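Local coordinates for genome polyprotein (Chicken sicinivirus JSY, PDB 6QWT) that probably copies viral RNA as the 3Dpol RNA-dependent RNA polymerase, the portion of the polyprotein that this chain represents, at residues K23-G28 and G415-V420; T442-C447 and F452-I457. All coordinates share one frame; numbering follows the deposited sequence.

Contact 1 of 2, residues K23-G28 and G415-V420; sequences KSPAYG and GPFQDV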
# COMPACT_ATOMS: atom_id res chain seq x y z
N LYS A 23 26.10 -1.59 -0.17
CA LYS A 23 26.48 -1.36 1.22
C LYS A 23 26.83 0.10 1.46
O LYS A 23 27.52 0.73 0.66
CB LYS A 23 27.65 -2.26 1.60
CG LYS A 23 27.32 -3.74 1.58
CD LYS A 23 28.52 -4.58 2.00
CE LYS A 23 28.17 -6.06 2.04
NZ LYS A 23 29.36 -6.89 2.38
N SER A 24 26.32 0.64 2.56
CA SER A 24 26.51 2.04 2.92
C SER A 24 27.73 2.19 3.82
O SER A 24 28.28 1.21 4.32
CB SER A 24 25.24 2.55 3.61
OG SER A 24 25.28 2.29 5.01
N PRO A 25 28.19 3.43 4.04
CA PRO A 25 29.30 3.64 4.99
C PRO A 25 29.00 3.17 6.41
O PRO A 25 29.93 3.13 7.23
CB PRO A 25 29.52 5.16 4.94
CG PRO A 25 29.02 5.57 3.60
CD PRO A 25 27.84 4.67 3.32
N ALA A 26 27.76 2.83 6.73
CA ALA A 26 27.39 2.37 8.07
C ALA A 26 27.13 0.86 8.11
O ALA A 26 26.54 0.37 9.07
CB ALA A 26 26.16 3.13 8.57
N TYR A 27 27.59 0.12 7.09
CA TYR A 27 27.17 -1.26 6.91
C TYR A 27 27.52 -2.16 8.10
O TYR A 27 26.80 -3.13 8.37
CB TYR A 27 27.77 -1.84 5.63
CG TYR A 27 27.57 -3.34 5.52
CD1 TYR A 27 28.58 -4.22 5.86
CD2 TYR A 27 26.35 -3.86 5.10
CE1 TYR A 27 28.39 -5.59 5.78
CE2 TYR A 27 26.16 -5.22 5.01
CZ TYR A 27 27.18 -6.08 5.35
OH TYR A 27 26.99 -7.45 5.26
N GLY A 28 28.60 -1.90 8.80
CA GLY A 28 28.86 -2.81 9.90
C GLY A 28 28.20 -2.49 11.23
O GLY A 28 28.45 -3.20 12.21
N GLY A 415 22.43 7.73 -3.81
CA GLY A 415 22.35 9.16 -3.62
C GLY A 415 23.32 9.62 -2.56
O GLY A 415 24.16 8.85 -2.07
N PRO A 416 23.25 10.90 -2.18
CA PRO A 416 24.03 11.37 -1.03
C PRO A 416 23.59 10.64 0.23
O PRO A 416 22.42 10.66 0.60
CB PRO A 416 23.71 12.87 -0.97
CG PRO A 416 23.20 13.21 -2.34
CD PRO A 416 22.49 11.99 -2.82
N PHE A 417 24.55 9.97 0.88
CA PHE A 417 24.20 9.12 2.01
C PHE A 417 23.57 9.90 3.15
O PHE A 417 22.78 9.35 3.92
CB PHE A 417 25.44 8.37 2.50
CG PHE A 417 25.17 7.41 3.62
CD1 PHE A 417 24.12 6.51 3.54
CD2 PHE A 417 25.95 7.40 4.76
CE1 PHE A 417 23.85 5.62 4.57
CE2 PHE A 417 25.70 6.51 5.79
CZ PHE A 417 24.65 5.62 5.70
N GLN A 418 23.89 11.20 3.27
CA GLN A 418 23.29 12.01 4.31
C GLN A 418 21.77 12.07 4.17
O GLN A 418 21.06 12.19 5.17
CB GLN A 418 23.89 13.42 4.29
CG GLN A 418 23.28 14.40 5.29
CD GLN A 418 23.40 13.93 6.73
OE1 GLN A 418 24.49 13.62 7.20
NE2 GLN A 418 22.27 13.88 7.43
N ASP A 419 21.26 11.98 2.94
CA ASP A 419 19.82 11.93 2.74
C ASP A 419 19.20 10.68 3.34
O ASP A 419 18.07 10.72 3.83
CB ASP A 419 19.48 12.03 1.25
CG ASP A 419 19.87 13.36 0.65
OD1 ASP A 419 19.55 13.60 -0.54
OD2 ASP A 419 20.49 14.18 1.36
N VAL A 420 19.93 9.56 3.33
CA VAL A 420 19.45 8.34 3.97
C VAL A 420 19.39 8.52 5.48
O VAL A 420 18.42 8.13 6.13
CB VAL A 420 20.32 7.14 3.56
CG1 VAL A 420 19.94 5.90 4.37
CG2 VAL A 420 20.20 6.88 2.07

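Contact 2 of 2, residues T442-C447 and F452-I457; sequences TVQAQC and FEPIFI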
# COMPACT_ATOMS: atom_id res chain seq x y z
N THR A 442 25.92 4.67 17.42
CA THR A 442 26.39 3.45 16.77
C THR A 442 26.62 3.66 15.28
O THR A 442 27.61 3.18 14.72
CB THR A 442 25.39 2.31 17.00
OG1 THR A 442 25.18 2.14 18.41
CG2 THR A 442 25.91 1.01 16.41
N VAL A 443 25.72 4.40 14.63
CA VAL A 443 25.87 4.68 13.20
C VAL A 443 27.09 5.56 12.96
O VAL A 443 27.84 5.36 11.99
CB VAL A 443 24.58 5.30 12.65
CG1 VAL A 443 24.82 5.92 11.28
CG2 VAL A 443 23.47 4.26 12.60
N GLN A 444 27.32 6.54 13.84
CA GLN A 444 28.43 7.46 13.65
C GLN A 444 29.78 6.76 13.78
O GLN A 444 30.72 7.05 13.03
CB GLN A 444 28.34 8.62 14.64
CG GLN A 444 29.56 9.52 14.66
CD GLN A 444 29.19 10.97 14.84
OE1 GLN A 444 28.57 11.35 15.84
NE2 GLN A 444 29.56 11.80 13.88
N ALA A 445 29.90 5.83 14.73
CA ALA A 445 31.17 5.13 14.92
C ALA A 445 31.51 4.29 13.71
O ALA A 445 32.67 4.24 13.28
CB ALA A 445 31.11 4.28 16.19
N GLN A 446 30.52 3.61 13.13
CA GLN A 446 30.77 2.81 11.93
C GLN A 446 31.10 3.70 10.74
O GLN A 446 32.02 3.39 9.96
CB GLN A 446 29.57 1.92 11.63
CG GLN A 446 29.83 0.88 10.55
CD GLN A 446 30.87 -0.14 10.98
OE1 GLN A 446 30.72 -0.81 12.00
NE2 GLN A 446 31.93 -0.27 10.19
N CYS A 447 30.37 4.80 10.57
CA CYS A 447 30.63 5.71 9.46
C CYS A 447 32.03 6.30 9.53
O CYS A 447 32.67 6.53 8.49
CB CYS A 447 29.59 6.83 9.44
SG CYS A 447 27.94 6.33 8.93
N PHE A 452 33.14 8.70 6.43
CA PHE A 452 31.95 9.53 6.29
C PHE A 452 31.56 10.12 7.64
O PHE A 452 31.58 9.42 8.66
CB PHE A 452 30.78 8.72 5.72
CG PHE A 452 29.58 9.56 5.37
CD1 PHE A 452 28.52 9.70 6.25
CD2 PHE A 452 29.52 10.23 4.15
CE1 PHE A 452 27.43 10.48 5.93
CE2 PHE A 452 28.43 11.01 3.82
CZ PHE A 452 27.38 11.13 4.71
N GLU A 453 31.22 11.41 7.64
CA GLU A 453 30.81 12.12 8.85
C GLU A 453 29.31 12.39 8.79
O GLU A 453 28.89 13.37 8.15
CB GLU A 453 31.59 13.42 9.00
CG GLU A 453 31.08 14.33 10.11
CD GLU A 453 32.18 15.16 10.75
OE1 GLU A 453 32.15 15.34 11.99
OE2 GLU A 453 33.07 15.64 10.02
N PRO A 454 28.47 11.57 9.40
CA PRO A 454 27.03 11.84 9.39
C PRO A 454 26.66 12.96 10.34
O PRO A 454 27.27 13.15 11.39
CB PRO A 454 26.42 10.51 9.85
CG PRO A 454 27.49 9.91 10.71
CD PRO A 454 28.80 10.31 10.09
N ILE A 455 25.63 13.71 9.94
CA ILE A 455 25.05 14.77 10.76
C ILE A 455 23.61 14.37 11.06
O ILE A 455 22.81 14.16 10.13
CB ILE A 455 25.10 16.14 10.06
CG1 ILE A 455 26.55 16.54 9.78
CG2 ILE A 455 24.39 17.19 10.89
CD1 ILE A 455 27.33 16.96 11.02
N PHE A 456 23.27 14.26 12.34
CA PHE A 456 21.94 13.85 12.76
C PHE A 456 21.12 15.06 13.18
O PHE A 456 21.63 15.97 13.84
CB PHE A 456 22.02 12.85 13.92
CG PHE A 456 22.82 11.61 13.59
CD1 PHE A 456 22.21 10.51 13.02
CD2 PHE A 456 24.18 11.55 13.87
CE1 PHE A 456 22.95 9.36 12.72
CE2 PHE A 456 24.92 10.42 13.58
CZ PHE A 456 24.30 9.32 13.00
N ILE A 457 19.85 15.07 12.79
CA ILE A 457 18.93 16.11 13.26
C ILE A 457 18.84 16.04 14.78
O ILE A 457 18.58 14.95 15.33
CB ILE A 457 17.55 15.94 12.62
CG1 ILE A 457 17.67 15.86 11.10
CG2 ILE A 457 16.63 17.09 13.03
CD1 ILE A 457 16.39 15.41 10.41
O HOH W 1 31.70 9.75 11.84

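Contact 1 of 2, residues K23-G28 and G415-V420
Ser24 and Phe417 bring the two backbones nearest, their CA atoms 7.5 Å apart, and no hydrogen bond crosses between the segments. Ser24 to Tyr27 form a type I beta turn, closed by Tyr27 N on Ser24 O at 3.1 Å, while Phe417 lies at the 417-428 helix. The turn presents Ser24, Pro25 and Ala26 to that one aromatic ring. Phe417 holds its CG on the side away from the backbone N (chi1 -177°), which carries the ring out from the helix to the turn. Pro25 comes from the opposite direction and lays its CD over one face of the Phe417 ring, 3.7 Å from its centroid and 15° off the normal, a CH-pi contact that leans toward CD2. Ala26 CB meets the rim near the ring plane, 4.1 Å from Phe417 CZ. Ser24 approaches obliquely, with CB 3.5 Å from Phe417 CE1. This is consistent with the closed picornaviral polymerase fold, in which an N-terminal fingers segment packs onto the C-terminal thumb helices. The buried hydroxyl of Ser24 is satisfied without Phe417: OG accepts from Ala26 N at 3.1 Å, making an ST turn, and is also hydrogen-bonded to Val409 O. Two bonds on OG restrain the rotation of the serine beside the ring. Phe452 packs edge-to-face with Phe417, and Ala26 also touches Val443 and Cys447 of helix 433-449.

Contact 2 of 2, residues T442-C447 and F452-I457
Phe456 sets CG anti to its own carbonyl carbon (chi1 -58°), which swings the ring up against helix 433-449, where Val443, with CG1 anti to the backbone N (chi1 166°), holds out a methyl to receive it. The meeting is at the ring edge: Val443 CG1 lies in the ring plane, 3.8 Å from Phe456 CZ. One residue further along the helix, Gln444 adds the base of its side chain to the same edge, its CB 4.0 Å from CE2 of Phe456. Beyond CB the glutamine chain bends and crosses Pro454 at a slant, so that its NE2 comes within 3.6 Å of Pro454 O. The Pro454 ring packs on the helix surface over Gln444 and Cys447, Pro454 CD touching Cys447 CB at 3.6 Å, and its CG leans over Gln444 CA.

At the other end, Phe452 N donates to Cys447 O at 3.0 Å, nearly straight at the hydrogen (167°) but arriving from above the carbonyl plane. This bond near the helix C-terminus has the 6-to-1 spacing of a Schellman motif, though that bond alone does not establish the full motif, and it turns the chain back along the helix it has just left. The returning extended loop then runs past the last turns of what is, by analogy with other picornaviral polymerases, a thumb helix. Ile421 of helix 417-428 also touches Phe452, Pro454 and Phe456.

A water donates to both Gln444 O and Phe452 O, at 3.1 Å from Gln444 O, and so links two carbonyls that could not bond to each other. Polar grip is thus concentrated near the reversal, on backbone atoms, whereas further along the loop the fit to the helix depends mainly on proline, phenylalanine and aliphatic contacts.

Overall arrangement
From the N terminus, the turn at 23-28 comes first, and most of the chain passes before its partner arrives: contact 1 closes a loop of 386 residues at the 417-428 helix. Contact 2 follows in series, neither nested in it nor crossing it, and closes only the short reversal between helix 433-449 and the loop before helix 459-469. Their centres lie 9 Å apart, on the same side of the chain's centre. They touch directly, Gln418 NE2 lying 2.8 Å from Ile455 O in a probable hydrogen bond. Together they tie the N-terminal turn onto two successive helices and the returning loop, which probably belong to the thumb.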